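Long-range contact in CG5036 (Drosophila melanogaster, PDB 4IGU), which probably binds G-protein alpha subunits through its RGS domain, speeding their GTP hydrolysis and restraining GDP release: residues Val70-Tyr78 and Asn101-Phe112. Residues are numbered along the deposited sequence; the frame is centred on the assembly and turned at random. Where two conformers were deposited one is given.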
loop_
_atom_site.group_PDB
_atom_site.type_symbol
_atom_site.label_atom_id
_atom_site.label_comp_id
_atom_site.label_asym_id
_atom_site.label_seq_id
_atom_site.Cartn_x
_atom_site.Cartn_y
_atom_site.Cartn_z
ATOM N N VAL A 70 0.873 7.937 -18.831
ATOM C CA VAL A 70 1.618 8.148 -17.597
ATOM C C VAL A 70 1.149 9.451 -16.959
ATOM O O VAL A 70 0.834 9.496 -15.764
ATOM C CB VAL A 70 3.134 8.223 -17.836
ATOM C CG1 VAL A 70 3.835 8.542 -16.529
ATOM C CG2 VAL A 70 3.671 6.898 -18.402
ATOM N N GLU A 71 1.059 10.504 -17.763
ATOM C CA GLU A 71 0.668 11.812 -17.235
ATOM C C GLU A 71 -0.775 11.803 -16.738
ATOM O O GLU A 71 -1.067 12.310 -15.656
ATOM C CB GLU A 71 0.845 12.903 -18.290
ATOM C CG GLU A 71 0.203 14.207 -17.867
ATOM C CD GLU A 71 0.724 15.403 -18.629
ATOM O OE1 GLU A 71 0.647 15.384 -19.872
ATOM O OE2 GLU A 71 1.189 16.370 -17.977
ATOM N N GLU A 72 -1.667 11.211 -17.529
ATOM C CA GLU A 72 -3.095 11.148 -17.190
ATOM C C GLU A 72 -3.319 10.414 -15.861
ATOM O O GLU A 72 -4.100 10.855 -15.007
ATOM C CB GLU A 72 -3.838 10.410 -18.312
ATOM C CG GLU A 72 -5.353 10.483 -18.257
ATOM C CD GLU A 72 -5.899 11.812 -18.763
ATOM O OE1 GLU A 72 -5.253 12.461 -19.617
ATOM O OE2 GLU A 72 -6.981 12.204 -18.297
ATOM N N LYS A 73 -2.646 9.277 -15.698
ATOM C CA LYS A 73 -2.782 8.483 -14.477
ATOM C C LYS A 73 -2.074 9.147 -13.299
ATOM O O LYS A 73 -2.553 9.084 -12.162
ATOM C CB LYS A 73 -2.235 7.066 -14.688
ATOM C CG LYS A 73 -3.075 6.218 -15.640
ATOM C CD LYS A 73 -2.317 4.963 -16.133
ATOM C CE LYS A 73 -3.247 4.105 -17.028
ATOM N NZ LYS A 73 -2.602 2.845 -17.542
ATOM N N ALA A 74 -0.920 9.754 -13.563
ATOM C CA ALA A 74 -0.173 10.426 -12.499
ATOM C C ALA A 74 -0.956 11.595 -11.909
ATOM O O ALA A 74 -0.960 11.781 -10.689
ATOM C CB ALA A 74 1.195 10.889 -12.982
ATOM N N ARG A 75 -1.588 12.400 -12.766
ATOM C CA ARG A 75 -2.390 13.532 -12.283
ATOM C C ARG A 75 -3.458 13.055 -11.317
ATOM O O ARG A 75 -3.728 13.715 -10.319
ATOM C CB ARG A 75 -3.074 14.298 -13.428
ATOM C CG ARG A 75 -2.137 15.077 -14.345
ATOM C CD ARG A 75 -2.885 16.221 -15.040
ATOM N NE ARG A 75 -4.135 15.779 -15.655
ATOM C CZ ARG A 75 -4.260 15.483 -16.946
ATOM N NH1 ARG A 75 -5.429 15.089 -17.433
ATOM N NH2 ARG A 75 -3.212 15.582 -17.757
ATOM N N LEU A 76 -4.072 11.910 -11.617
ATOM C CA LEU A 76 -5.138 11.368 -10.771
ATOM C C LEU A 76 -4.615 10.868 -9.427
ATOM O O LEU A 76 -5.213 11.130 -8.385
ATOM C CB LEU A 76 -5.899 10.255 -11.501
ATOM C CG LEU A 76 -7.126 10.749 -12.248
ATOM C CD1 LEU A 76 -7.676 9.663 -13.140
ATOM C CD2 LEU A 76 -8.178 11.208 -11.247
ATOM N N ILE A 77 -3.505 10.143 -9.461
ATOM C CA ILE A 77 -2.814 9.736 -8.250
ATOM C C ILE A 77 -2.503 10.953 -7.376
ATOM O O ILE A 77 -2.749 10.932 -6.162
ATOM C CB ILE A 77 -1.507 8.990 -8.587
ATOM C CG1 ILE A 77 -1.825 7.640 -9.244
ATOM C CG2 ILE A 77 -0.680 8.770 -7.331
ATOM C CD1 ILE A 77 -0.616 6.990 -9.932
ATOM N N TYR A 78 -1.968 12.020 -7.967
ATOM C CA TYR A 78 -1.667 13.198 -7.145
ATOM C C TYR A 78 -2.942 13.767 -6.534
ATOM O O TYR A 78 -2.991 14.064 -5.330
ATOM C CB TYR A 78 -0.954 14.274 -7.956
ATOM C CG TYR A 78 -0.361 15.390 -7.122
ATOM C CD1 TYR A 78 -1.152 16.440 -6.667
ATOM C CD2 TYR A 78 0.992 15.406 -6.807
ATOM C CE1 TYR A 78 -0.620 17.469 -5.914
ATOM C CE2 TYR A 78 1.540 16.442 -6.057
ATOM C CZ TYR A 78 0.722 17.469 -5.611
ATOM O OH TYR A 78 1.243 18.514 -4.865
ATOM N N ASN A 101 6.140 17.359 -6.806
ATOM C CA ASN A 101 5.614 18.516 -7.544
ATOM C C ASN A 101 6.435 18.811 -8.779
ATOM O O ASN A 101 5.898 19.021 -9.871
ATOM C CB ASN A 101 5.579 19.777 -6.666
ATOM C CG ASN A 101 4.520 19.712 -5.596
ATOM O OD1 ASN A 101 3.718 18.781 -5.559
ATOM N ND2 ASN A 101 4.503 20.711 -4.711
ATOM N N ARG A 102 7.751 18.843 -8.615
ATOM C CA ARG A 102 8.604 19.119 -9.757
ATOM C C ARG A 102 8.500 17.989 -10.779
ATOM O O ARG A 102 8.506 18.253 -11.983
ATOM C CB ARG A 102 10.064 19.366 -9.317
ATOM C CG ARG A 102 10.223 20.626 -8.436
ATOM C CD ARG A 102 11.690 21.027 -8.190
ATOM N NE ARG A 102 12.358 20.195 -7.182
ATOM C CZ ARG A 102 12.416 20.484 -5.881
ATOM N NH1 ARG A 102 13.051 19.669 -5.039
ATOM N NH2 ARG A 102 11.839 21.588 -5.418
ATOM N N ASN A 103 8.408 16.737 -10.309
ATOM C CA ASN A 103 8.317 15.582 -11.226
ATOM C C ASN A 103 7.014 15.551 -12.004
ATOM O O ASN A 103 6.892 14.821 -12.984
ATOM C CB ASN A 103 8.454 14.245 -10.485
ATOM C CG ASN A 103 9.865 13.978 -9.986
ATOM O OD1 ASN A 103 10.799 14.676 -10.355
ATOM N ND2 ASN A 103 10.022 12.946 -9.161
ATOM N N MET A 104 6.024 16.313 -11.548
ATOM C CA MET A 104 4.705 16.281 -12.166
ATOM C C MET A 104 4.613 17.180 -13.376
ATOM O O MET A 104 3.587 17.189 -14.070
ATOM C CB MET A 104 3.610 16.640 -11.152
ATOM C CG MET A 104 3.202 15.453 -10.271
ATOM S SD MET A 104 2.499 14.063 -11.209
ATOM C CE MET A 104 1.065 14.800 -11.991
ATOM N N ILE A 105 5.671 17.945 -13.645
ATOM C CA ILE A 105 5.656 18.800 -14.826
ATOM C C ILE A 105 5.709 17.940 -16.085
ATOM O O ILE A 105 5.028 18.225 -17.074
ATOM C CB ILE A 105 6.808 19.848 -14.824
ATOM C CG1 ILE A 105 6.711 20.748 -13.589
ATOM C CG2 ILE A 105 6.752 20.721 -16.071
ATOM C CD1 ILE A 105 5.396 21.495 -13.491
ATOM N N GLU A 106 6.544 16.904 -16.055
ATOM C CA GLU A 106 6.581 15.929 -17.140
ATOM C C GLU A 106 6.614 14.552 -16.501
ATOM O O GLU A 106 7.681 13.974 -16.321
ATOM C CB GLU A 106 7.815 16.140 -18.025
ATOM C CG GLU A 106 7.731 15.456 -19.393
ATOM C CD GLU A 106 8.832 15.910 -20.343
ATOM O OE1 GLU A 106 9.152 15.154 -21.285
ATOM O OE2 GLU A 106 9.372 17.024 -20.146
ATOM N N PRO A 107 5.436 14.028 -16.136
ATOM C CA PRO A 107 5.403 12.791 -15.350
ATOM C C PRO A 107 6.097 11.619 -16.038
ATOM O O PRO A 107 6.032 11.460 -17.268
ATOM C CB PRO A 107 3.898 12.522 -15.188
ATOM C CG PRO A 107 3.281 13.883 -15.288
ATOM C CD PRO A 107 4.089 14.598 -16.326
ATOM N N THR A 108 6.788 10.824 -15.229
ATOM C CA THR A 108 7.321 9.541 -15.657
ATOM C C THR A 108 6.804 8.452 -14.696
ATOM O O THR A 108 6.151 8.752 -13.691
ATOM C CB THR A 108 8.864 9.523 -15.646
ATOM O OG1 THR A 108 9.335 9.525 -14.292
ATOM C CG2 THR A 108 9.454 10.720 -16.402
ATOM N N THR A 109 7.106 7.190 -14.991
ATOM C CA THR A 109 6.695 6.089 -14.126
ATOM C C THR A 109 7.391 6.121 -12.771
ATOM O O THR A 109 7.019 5.380 -11.859
ATOM C CB THR A 109 6.993 4.726 -14.769
ATOM O OG1 THR A 109 8.352 4.707 -15.245
ATOM C CG2 THR A 109 6.033 4.467 -15.922
ATOM N N HIS A 110 8.408 6.965 -12.642
ATOM C CA HIS A 110 9.139 7.073 -11.386
ATOM C C HIS A 110 8.880 8.386 -10.667
ATOM O O HIS A 110 9.567 8.695 -9.683
ATOM C CB HIS A 110 10.646 6.890 -11.631
ATOM C CG HIS A 110 11.016 5.509 -12.069
ATOM N ND1 HIS A 110 11.245 4.483 -11.177
ATOM C CD2 HIS A 110 11.199 4.984 -13.304
ATOM C CE1 HIS A 110 11.555 3.383 -11.844
ATOM N NE2 HIS A 110 11.529 3.660 -13.135
ATOM N N THR A 111 7.891 9.143 -11.140
ATOM C CA THR A 111 7.515 10.420 -10.513
ATOM C C THR A 111 7.304 10.320 -9.000
ATOM O O THR A 111 7.762 11.183 -8.232
ATOM C CB THR A 111 6.258 11.009 -11.206
ATOM O OG1 THR A 111 6.652 11.544 -12.479
ATOM C CG2 THR A 111 5.621 12.116 -10.382
ATOM N N PHE A 112 6.637 9.255 -8.558
ATOM C CA PHE A 112 6.310 9.133 -7.131
ATOM C C PHE A 112 7.257 8.259 -6.310
ATOM O O PHE A 112 6.962 7.970 -5.141
ATOM C CB PHE A 112 4.886 8.591 -6.968
ATOM C CG PHE A 112 3.845 9.415 -7.672
ATOM C CD1 PHE A 112 3.354 10.568 -7.087
ATOM C CD2 PHE A 112 3.375 9.049 -8.924
ATOM C CE1 PHE A 112 2.392 11.341 -7.733
ATOM C CE2 PHE A 112 2.412 9.822 -9.581
ATOM C CZ PHE A 112 1.929 10.961 -8.986
HETATM O O HOH W 1 1.309 16.753 -15.354
#
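The hydroxyl of Tyr78 donates a hydrogen bond to Asn101 OD1, with OH and OD1 2.6 Å apart. This bond joins two parts of the all-helical RGS domain: helix 67-81 and the end of helix 94-103 with the loop leading to helix 113-132. OD1 sits at the ring edge, and the ring and amide planes are 50° apart. Tyr78 CG is anti to the backbone N, which carries the ring across to Asn101 and Met104. A phenylalanine in its place would probably leave Asn101 OD1 without this donor and the amide freer to turn.

Bends at chi2 (-62°) and chi3 (-60°) fold the Met104 chain so that CE lies against the backbone N of Arg75, while SD is 3.9 Å from Ala74 CB. Pro107 packs its ring on Glu71 and Ala74, with CB 3.9 Å from Ala74 CB. Val70 CG1 meets the backbone of Thr108, 3.5 Å from its C.

Phe112, at the N-cap position of helix 113-132, is buried and turns its ring edge to Ala74. Ile77 CG2 makes a CH-pi contact with one face, 4.0 Å from the ring centroid, and Thr111 CG2 covers the opposite face. Cys58 and Leu61 of helix 50-61 also pack on this ring. One water donates to both Glu71 OE2 and Met104 O, each 2.7 Å from the water oxygen.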